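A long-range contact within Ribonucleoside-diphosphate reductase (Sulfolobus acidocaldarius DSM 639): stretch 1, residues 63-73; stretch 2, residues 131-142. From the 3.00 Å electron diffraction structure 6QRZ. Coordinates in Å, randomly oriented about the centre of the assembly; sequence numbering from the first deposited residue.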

ATOM      1  N   ASP A  63      21.634   9.206   5.456  1.00 67.85           N
ATOM      2  CA  ASP A  63      22.972   9.183   4.881  1.00 68.35           C
ATOM      3  C   ASP A  63      23.729   7.957   5.377  1.00 67.76           C
ATOM      4  O   ASP A  63      23.813   7.717   6.585  1.00 65.28           O
ATOM      5  CB  ASP A  63      23.733  10.461   5.238  1.00 68.96           C
ATOM      6  CG  ASP A  63      24.999  10.637   4.418  1.00 69.67           C
ATOM      7  OD1 ASP A  63      25.264   9.794   3.535  1.00 72.30           O
ATOM      8  OD2 ASP A  63      25.727  11.624   4.656  1.00 77.87           O
ATOM      9  N   PHE A  64      24.277   7.185   4.437  1.00 61.12           N
ATOM     10  CA  PHE A  64      25.053   5.990   4.746  1.00 61.64           C
ATOM     11  C   PHE A  64      26.537   6.173   4.442  1.00 62.47           C
ATOM     12  O   PHE A  64      27.261   5.184   4.292  1.00 61.98           O
ATOM     13  CB  PHE A  64      24.508   4.786   3.975  1.00 62.68           C
ATOM     14  CG  PHE A  64      23.096   4.417   4.333  1.00 62.79           C
ATOM     15  CD1 PHE A  64      22.842   3.468   5.308  1.00 63.39           C
ATOM     16  CD2 PHE A  64      22.024   5.007   3.684  1.00 64.73           C
ATOM     17  CE1 PHE A  64      21.544   3.122   5.639  1.00 61.83           C
ATOM     18  CE2 PHE A  64      20.724   4.664   4.010  1.00 63.74           C
ATOM     19  CZ  PHE A  64      20.484   3.719   4.989  1.00 59.67           C
ATOM     20  N   SER A  65      27.005   7.420   4.349  1.00 71.09           N
ATOM     21  CA  SER A  65      28.382   7.670   3.936  1.00 71.38           C
ATOM     22  C   SER A  65      29.395   7.329   5.021  1.00 70.75           C
ATOM     23  O   SER A  65      30.570   7.114   4.703  1.00 71.73           O
ATOM     24  CB  SER A  65      28.546   9.131   3.511  1.00 70.72           C
ATOM     25  OG  SER A  65      28.220  10.013   4.570  1.00 73.08           O
ATOM     26  N   LYS A  66      28.979   7.277   6.287  1.00 83.05           N
ATOM     27  CA  LYS A  66      29.878   6.912   7.374  1.00 82.01           C
ATOM     28  C   LYS A  66      29.707   5.467   7.830  1.00 79.46           C
ATOM     29  O   LYS A  66      30.581   4.950   8.534  1.00 77.60           O
ATOM     30  CB  LYS A  66      29.685   7.858   8.569  1.00 49.01           C
ATOM     31  CG  LYS A  66      30.873   7.898   9.526  1.00 49.01           C
ATOM     32  CD  LYS A  66      30.762   9.033  10.534  1.00 49.01           C
ATOM     33  CE  LYS A  66      29.646   8.792  11.532  1.00 49.01           C
ATOM     34  NZ  LYS A  66      29.566   9.873  12.554  1.00 49.01           N
ATOM     35  N   ASP A  67      28.614   4.805   7.444  1.00 70.65           N
ATOM     36  CA  ASP A  67      28.443   3.398   7.793  1.00 69.59           C
ATOM     37  C   ASP A  67      29.479   2.528   7.095  1.00 69.85           C
ATOM     38  O   ASP A  67      29.971   1.552   7.674  1.00 68.87           O
ATOM     39  CB  ASP A  67      27.032   2.932   7.435  1.00 69.29           C
ATOM     40  CG  ASP A  67      25.959   3.742   8.128  1.00 67.59           C
ATOM     41  OD1 ASP A  67      26.194   4.195   9.264  1.00 71.03           O
ATOM     42  OD2 ASP A  67      24.879   3.926   7.532  1.00 67.60           O
ATOM     43  N   LYS A  68      29.820   2.863   5.848  1.00 79.52           N
ATOM     44  CA  LYS A  68      30.831   2.098   5.126  1.00 81.03           C
ATOM     45  C   LYS A  68      32.202   2.225   5.780  1.00 80.68           C
ATOM     46  O   LYS A  68      33.034   1.319   5.651  1.00 81.81           O
ATOM     47  CB  LYS A  68      30.888   2.551   3.667  1.00 49.25           C
ATOM     48  CG  LYS A  68      31.284   4.007   3.480  1.00 49.25           C
ATOM     49  CD  LYS A  68      31.218   4.422   2.018  1.00 49.25           C
ATOM     50  CE  LYS A  68      29.786   4.423   1.507  1.00 49.25           C
ATOM     51  NZ  LYS A  68      29.697   4.920   0.106  1.00 49.25           N
ATOM     52  N   GLU A  69      32.452   3.330   6.485  1.00 84.56           N
ATOM     53  CA  GLU A  69      33.704   3.473   7.218  1.00 84.63           C
ATOM     54  C   GLU A  69      33.692   2.647   8.498  1.00 84.58           C
ATOM     55  O   GLU A  69      34.714   2.059   8.871  1.00 84.04           O
ATOM     56  CB  GLU A  69      33.963   4.947   7.534  1.00 53.33           C
ATOM     57  CG  GLU A  69      34.151   5.820   6.302  1.00 53.33           C
ATOM     58  CD  GLU A  69      34.300   7.290   6.646  1.00 53.33           C
ATOM     59  OE1 GLU A  69      34.082   7.654   7.821  1.00 53.33           O
ATOM     60  OE2 GLU A  69      34.637   8.083   5.742  1.00 53.33           O
ATOM     61  N   ASP A  70      32.547   2.588   9.181  1.00 69.66           N
ATOM     62  CA  ASP A  70      32.416   1.747  10.363  1.00 69.81           C
ATOM     63  C   ASP A  70      32.273   0.272  10.016  1.00 69.43           C
ATOM     64  O   ASP A  70      32.509  -0.580  10.879  1.00 69.34           O
ATOM     65  CB  ASP A  70      31.217   2.201  11.200  1.00 69.04           C
ATOM     66  CG  ASP A  70      31.373   3.618  11.717  1.00 71.64           C
ATOM     67  OD1 ASP A  70      32.523   4.034  11.971  1.00 68.85           O
ATOM     68  OD2 ASP A  70      30.348   4.315  11.869  1.00 68.89           O
ATOM     69  N   TRP A  71      31.892  -0.047   8.777  1.00 66.37           N
ATOM     70  CA  TRP A  71      31.837  -1.441   8.353  1.00 66.80           C
ATOM     71  C   TRP A  71      33.235  -2.026   8.210  1.00 67.45           C
ATOM     72  O   TRP A  71      33.460  -3.200   8.525  1.00 67.55           O
ATOM     73  CB  TRP A  71      31.066  -1.556   7.037  1.00 67.38           C
ATOM     74  CG  TRP A  71      31.100  -2.922   6.420  1.00 64.12           C
ATOM     75  CD1 TRP A  71      31.917  -3.347   5.412  1.00 64.73           C
ATOM     76  CD2 TRP A  71      30.273  -4.040   6.764  1.00 63.76           C
ATOM     77  NE1 TRP A  71      31.652  -4.660   5.110  1.00 65.22           N
ATOM     78  CE2 TRP A  71      30.647  -5.109   5.925  1.00 66.65           C
ATOM     79  CE3 TRP A  71      29.255  -4.243   7.701  1.00 64.33           C
ATOM     80  CZ2 TRP A  71      30.038  -6.361   5.995  1.00 65.04           C
ATOM     81  CZ3 TRP A  71      28.651  -5.485   7.768  1.00 66.52           C
ATOM     82  CH2 TRP A  71      29.045  -6.529   6.919  1.00 67.07           C
ATOM     83  N   LYS A  72      34.186  -1.222   7.741  1.00 83.00           N
ATOM     84  CA  LYS A  72      35.569  -1.654   7.596  1.00 83.76           C
ATOM     85  C   LYS A  72      36.321  -1.695   8.919  1.00 83.76           C
ATOM     86  O   LYS A  72      37.474  -2.140   8.943  1.00 83.68           O
ATOM     87  CB  LYS A  72      36.303  -0.735   6.614  1.00 53.16           C
ATOM     88  CG  LYS A  72      35.695  -0.703   5.219  1.00 53.16           C
ATOM     89  CD  LYS A  72      35.770  -2.066   4.549  1.00 53.16           C
ATOM     90  CE  LYS A  72      35.198  -2.024   3.141  1.00 53.16           C
ATOM     91  NZ  LYS A  72      35.313  -3.339   2.451  1.00 53.16           N
ATOM     92  N   LYS A  73      35.705  -1.249  10.014  1.00 68.94           N
ATOM     93  CA  LYS A  73      36.327  -1.267  11.331  1.00 70.38           C
ATOM     94  C   LYS A  73      35.786  -2.379  12.220  1.00 69.43           C
ATOM     95  O   LYS A  73      36.059  -2.383  13.425  1.00 68.32           O
ATOM     96  CB  LYS A  73      36.143   0.088  12.019  1.00 71.07           C
ATOM     97  CG  LYS A  73      36.868   1.231  11.331  1.00 75.14           C
ATOM     98  CD  LYS A  73      36.579   2.567  11.999  1.00 81.09           C
ATOM     99  CE  LYS A  73      37.105   2.603  13.424  1.00 85.66           C
ATOM    100  NZ  LYS A  73      36.876   3.930  14.062  1.00 85.51           N
ATOM    101  N   GLU A 131      13.162  -1.598   1.279  1.00 42.71           N
ATOM    102  CA  GLU A 131      14.039  -0.714   0.522  1.00 43.24           C
ATOM    103  C   GLU A 131      15.198  -0.222   1.378  1.00 42.49           C
ATOM    104  O   GLU A 131      16.343  -0.177   0.915  1.00 42.38           O
ATOM    105  CB  GLU A 131      13.244   0.469  -0.027  1.00 35.06           C
ATOM    106  CG  GLU A 131      14.106   1.522  -0.698  1.00 35.06           C
ATOM    107  CD  GLU A 131      13.327   2.766  -1.065  1.00 35.06           C
ATOM    108  OE1 GLU A 131      12.349   3.088  -0.358  1.00 35.06           O
ATOM    109  OE2 GLU A 131      13.692   3.419  -2.066  1.00 35.06           O
ATOM    110  N   ALA A 132      14.920   0.142   2.633  1.00 44.41           N
ATOM    111  CA  ALA A 132      15.956   0.712   3.489  1.00 44.86           C
ATOM    112  C   ALA A 132      17.082  -0.282   3.745  1.00 43.41           C
ATOM    113  O   ALA A 132      18.263   0.083   3.698  1.00 43.00           O
ATOM    114  CB  ALA A 132      15.345   1.182   4.808  1.00 46.78           C
ATOM    115  N   PHE A 133      16.740  -1.543   4.022  1.00 47.48           N
ATOM    116  CA  PHE A 133      17.776  -2.550   4.233  1.00 47.66           C
ATOM    117  C   PHE A 133      18.573  -2.794   2.959  1.00 47.16           C
ATOM    118  O   PHE A 133      19.805  -2.887   2.997  1.00 46.89           O
ATOM    119  CB  PHE A 133      17.157  -3.853   4.738  1.00 48.35           C
ATOM    120  CG  PHE A 133      16.783  -3.821   6.191  1.00 48.04           C
ATOM    121  CD1 PHE A 133      17.752  -3.962   7.170  1.00 48.52           C
ATOM    122  CD2 PHE A 133      15.466  -3.653   6.578  1.00 47.95           C
ATOM    123  CE1 PHE A 133      17.414  -3.934   8.509  1.00 47.42           C
ATOM    124  CE2 PHE A 133      15.120  -3.626   7.916  1.00 49.07           C
ATOM    125  CZ  PHE A 133      16.096  -3.764   8.883  1.00 48.39           C
ATOM    126  N   ARG A 134      17.887  -2.901   1.818  1.00 47.55           N
ATOM    127  CA  ARG A 134      18.589  -3.043   0.548  1.00 49.11           C
ATOM    128  C   ARG A 134      19.424  -1.807   0.238  1.00 49.65           C
ATOM    129  O   ARG A 134      20.479  -1.914  -0.398  1.00 50.65           O
ATOM    130  CB  ARG A 134      17.587  -3.313  -0.576  1.00 49.37           C
ATOM    131  CG  ARG A 134      18.209  -3.800  -1.875  1.00 49.74           C
ATOM    132  CD  ARG A 134      18.870  -5.159  -1.706  1.00 52.85           C
ATOM    133  NE  ARG A 134      20.321  -5.058  -1.584  1.00 51.23           N
ATOM    134  CZ  ARG A 134      21.133  -6.103  -1.453  1.00 51.77           C
ATOM    135  NH1 ARG A 134      20.635  -7.332  -1.424  1.00 50.81           N
ATOM    136  NH2 ARG A 134      22.442  -5.921  -1.351  1.00 52.10           N
ATOM    137  N   ARG A 135      18.973  -0.630   0.680  1.00 60.92           N
ATOM    138  CA  ARG A 135      19.790   0.571   0.543  1.00 61.11           C
ATOM    139  C   ARG A 135      21.014   0.507   1.447  1.00 60.46           C
ATOM    140  O   ARG A 135      22.119   0.879   1.034  1.00 60.44           O
ATOM    141  CB  ARG A 135      18.957   1.815   0.857  1.00 44.27           C
ATOM    142  CG  ARG A 135      18.010   2.233  -0.257  1.00 44.27           C
ATOM    143  CD  ARG A 135      18.772   2.553  -1.528  1.00 44.27           C
ATOM    144  NE  ARG A 135      17.893   3.038  -2.586  1.00 44.27           N
ATOM    145  CZ  ARG A 135      18.308   3.383  -3.801  1.00 44.27           C
ATOM    146  NH1 ARG A 135      19.593   3.296  -4.115  1.00 44.27           N
ATOM    147  NH2 ARG A 135      17.437   3.814  -4.701  1.00 44.27           N
ATOM    148  N   PHE A 136      20.836   0.042   2.687  1.00 62.45           N
ATOM    149  CA  PHE A 136      21.968  -0.108   3.594  1.00 62.80           C
ATOM    150  C   PHE A 136      22.927  -1.189   3.115  1.00 61.96           C
ATOM    151  O   PHE A 136      24.143  -1.061   3.293  1.00 60.50           O
ATOM    152  CB  PHE A 136      21.473  -0.424   5.005  1.00 45.53           C
ATOM    153  CG  PHE A 136      22.572  -0.749   5.975  1.00 45.53           C
ATOM    154  CD1 PHE A 136      23.383   0.252   6.481  1.00 45.53           C
ATOM    155  CD2 PHE A 136      22.790  -2.054   6.386  1.00 45.53           C
ATOM    156  CE1 PHE A 136      24.396  -0.042   7.375  1.00 45.53           C
ATOM    157  CE2 PHE A 136      23.801  -2.355   7.281  1.00 45.53           C
ATOM    158  CZ  PHE A 136      24.604  -1.346   7.777  1.00 45.53           C
ATOM    159  N   CYS A 137      22.403  -2.254   2.505  1.00 50.60           N
ATOM    160  CA  CYS A 137      23.274  -3.295   1.972  1.00 49.86           C
ATOM    161  C   CYS A 137      24.048  -2.798   0.758  1.00 50.31           C
ATOM    162  O   CYS A 137      25.253  -3.049   0.639  1.00 50.08           O
ATOM    163  CB  CYS A 137      22.459  -4.535   1.614  1.00 50.45           C
ATOM    164  SG  CYS A 137      21.726  -5.393   3.019  1.00 49.37           S
ATOM    165  N   ASP A 138      23.375  -2.091  -0.154  1.00 52.94           N
ATOM    166  CA  ASP A 138      24.073  -1.549  -1.313  1.00 54.07           C
ATOM    167  C   ASP A 138      25.060  -0.458  -0.920  1.00 54.44           C
ATOM    168  O   ASP A 138      26.023  -0.205  -1.653  1.00 53.72           O
ATOM    169  CB  ASP A 138      23.068  -1.012  -2.333  1.00 54.52           C
ATOM    170  CG  ASP A 138      22.270  -2.109  -2.995  1.00 56.93           C
ATOM    171  OD1 ASP A 138      22.807  -3.226  -3.144  1.00 59.10           O
ATOM    172  OD2 ASP A 138      21.104  -1.857  -3.363  1.00 61.30           O
ATOM    173  N   SER A 139      24.840   0.200   0.222  1.00 66.60           N
ATOM    174  CA  SER A 139      25.775   1.228   0.671  1.00 67.21           C
ATOM    175  C   SER A 139      27.067   0.616   1.197  1.00 67.24           C
ATOM    176  O   SER A 139      28.113   1.275   1.183  1.00 67.28           O
ATOM    177  CB  SER A 139      25.127   2.099   1.748  1.00 45.73           C
ATOM    178  OG  SER A 139      24.830   1.342   2.908  1.00 45.73           O
ATOM    179  N   LEU A 140      27.014  -0.631   1.666  1.00 68.06           N
ATOM    180  CA  LEU A 140      28.190  -1.351   2.136  1.00 68.49           C
ATOM    181  C   LEU A 140      28.847  -2.177   1.038  1.00 69.71           C
ATOM    182  O   LEU A 140      29.619  -3.094   1.347  1.00 69.87           O
ATOM    183  CB  LEU A 140      27.827  -2.260   3.314  1.00 47.87           C
ATOM    184  CG  LEU A 140      27.200  -1.620   4.552  1.00 47.87           C
ATOM    185  CD1 LEU A 140      26.924  -2.685   5.596  1.00 47.87           C
ATOM    186  CD2 LEU A 140      28.085  -0.520   5.120  1.00 47.87           C
ATOM    187  N   GLU A 141      28.545  -1.881  -0.230  1.00 63.67           N
ATOM    188  CA  GLU A 141      29.146  -2.552  -1.379  1.00 63.11           C
ATOM    189  C   GLU A 141      28.701  -4.008  -1.446  1.00 64.20           C
ATOM    190  O   GLU A 141      29.150  -4.760  -2.318  1.00 63.17           O
ATOM    191  CB  GLU A 141      30.678  -2.452  -1.335  1.00 46.49           C
ATOM    192  CG  GLU A 141      31.361  -2.692  -2.678  1.00 46.49           C
ATOM    193  CD  GLU A 141      32.873  -2.727  -2.593  1.00 46.49           C
ATOM    194  OE1 GLU A 141      33.432  -2.415  -1.519  1.00 46.49           O
ATOM    195  OE2 GLU A 141      33.499  -3.074  -3.616  1.00 46.49           O
ATOM    196  N   ILE A 142      27.820  -4.415  -0.532  1.00 51.59           N
ATOM    197  CA  ILE A 142      27.340  -5.791  -0.471  1.00 54.24           C
ATOM    198  C   ILE A 142      26.562  -6.100  -1.739  1.00 54.76           C
ATOM    199  O   ILE A 142      25.388  -5.735  -1.869  1.00 56.27           O
ATOM    200  CB  ILE A 142      26.477  -6.034   0.781  1.00 53.56           C
ATOM    201  CG1 ILE A 142      27.260  -5.682   2.049  1.00 54.67           C
ATOM    202  CG2 ILE A 142      26.016  -7.486   0.835  1.00 53.53           C
ATOM    203  CD1 ILE A 142      26.432  -5.730   3.308  1.00 52.47           C
TER

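The contact is held by side-chain packing, with no hydrogen bond passing between the two stretches. Phe-64, in the loop before the short helix of the first stretch, points toward the second stretch. Its m rotamer (chi1 -63°) lays the ring along the helix of the second stretch, with CB 3.5 Å from Ser-139 CB and CD1 3.5 Å from Phe-136 CD1. Phe-136, a t rotamer, meets it rim to rim: the centroids lie 5.9 Å apart and the planes are inclined at 51°, so neither ring covers the other. The edge of Phe-136 also receives Asp-67, whose CB is 4.0 Å from CE1.

Ser-139 adopts chi1 64° (p), which turns its hydroxyl back to its own helix, where OG donates to Phe-136 O at 2.5 Å. Its polar group is thereby satisfied within the stretch while CB packs against Phe-64.

Leu-140 leaves its backbone sideways, but its m,t conformation carries both methyls to the first helix. Leu-140 CD2 lies 3.8 Å from both Lys-68 CA and Asp-67 O and 3.7 Å from Trp-71 CB; CD1 sits over one face of the Trp-71 ring, 4.0 Å from the centroid of the six-membered ring. With chi1 at 173° (t) and chi2 at -99°, Trp-71 turns that face to the methyl. Between two exposed side chains, Lys-72 NZ lies 4.5 Å from Glu-141 OE1, too far for a salt bridge.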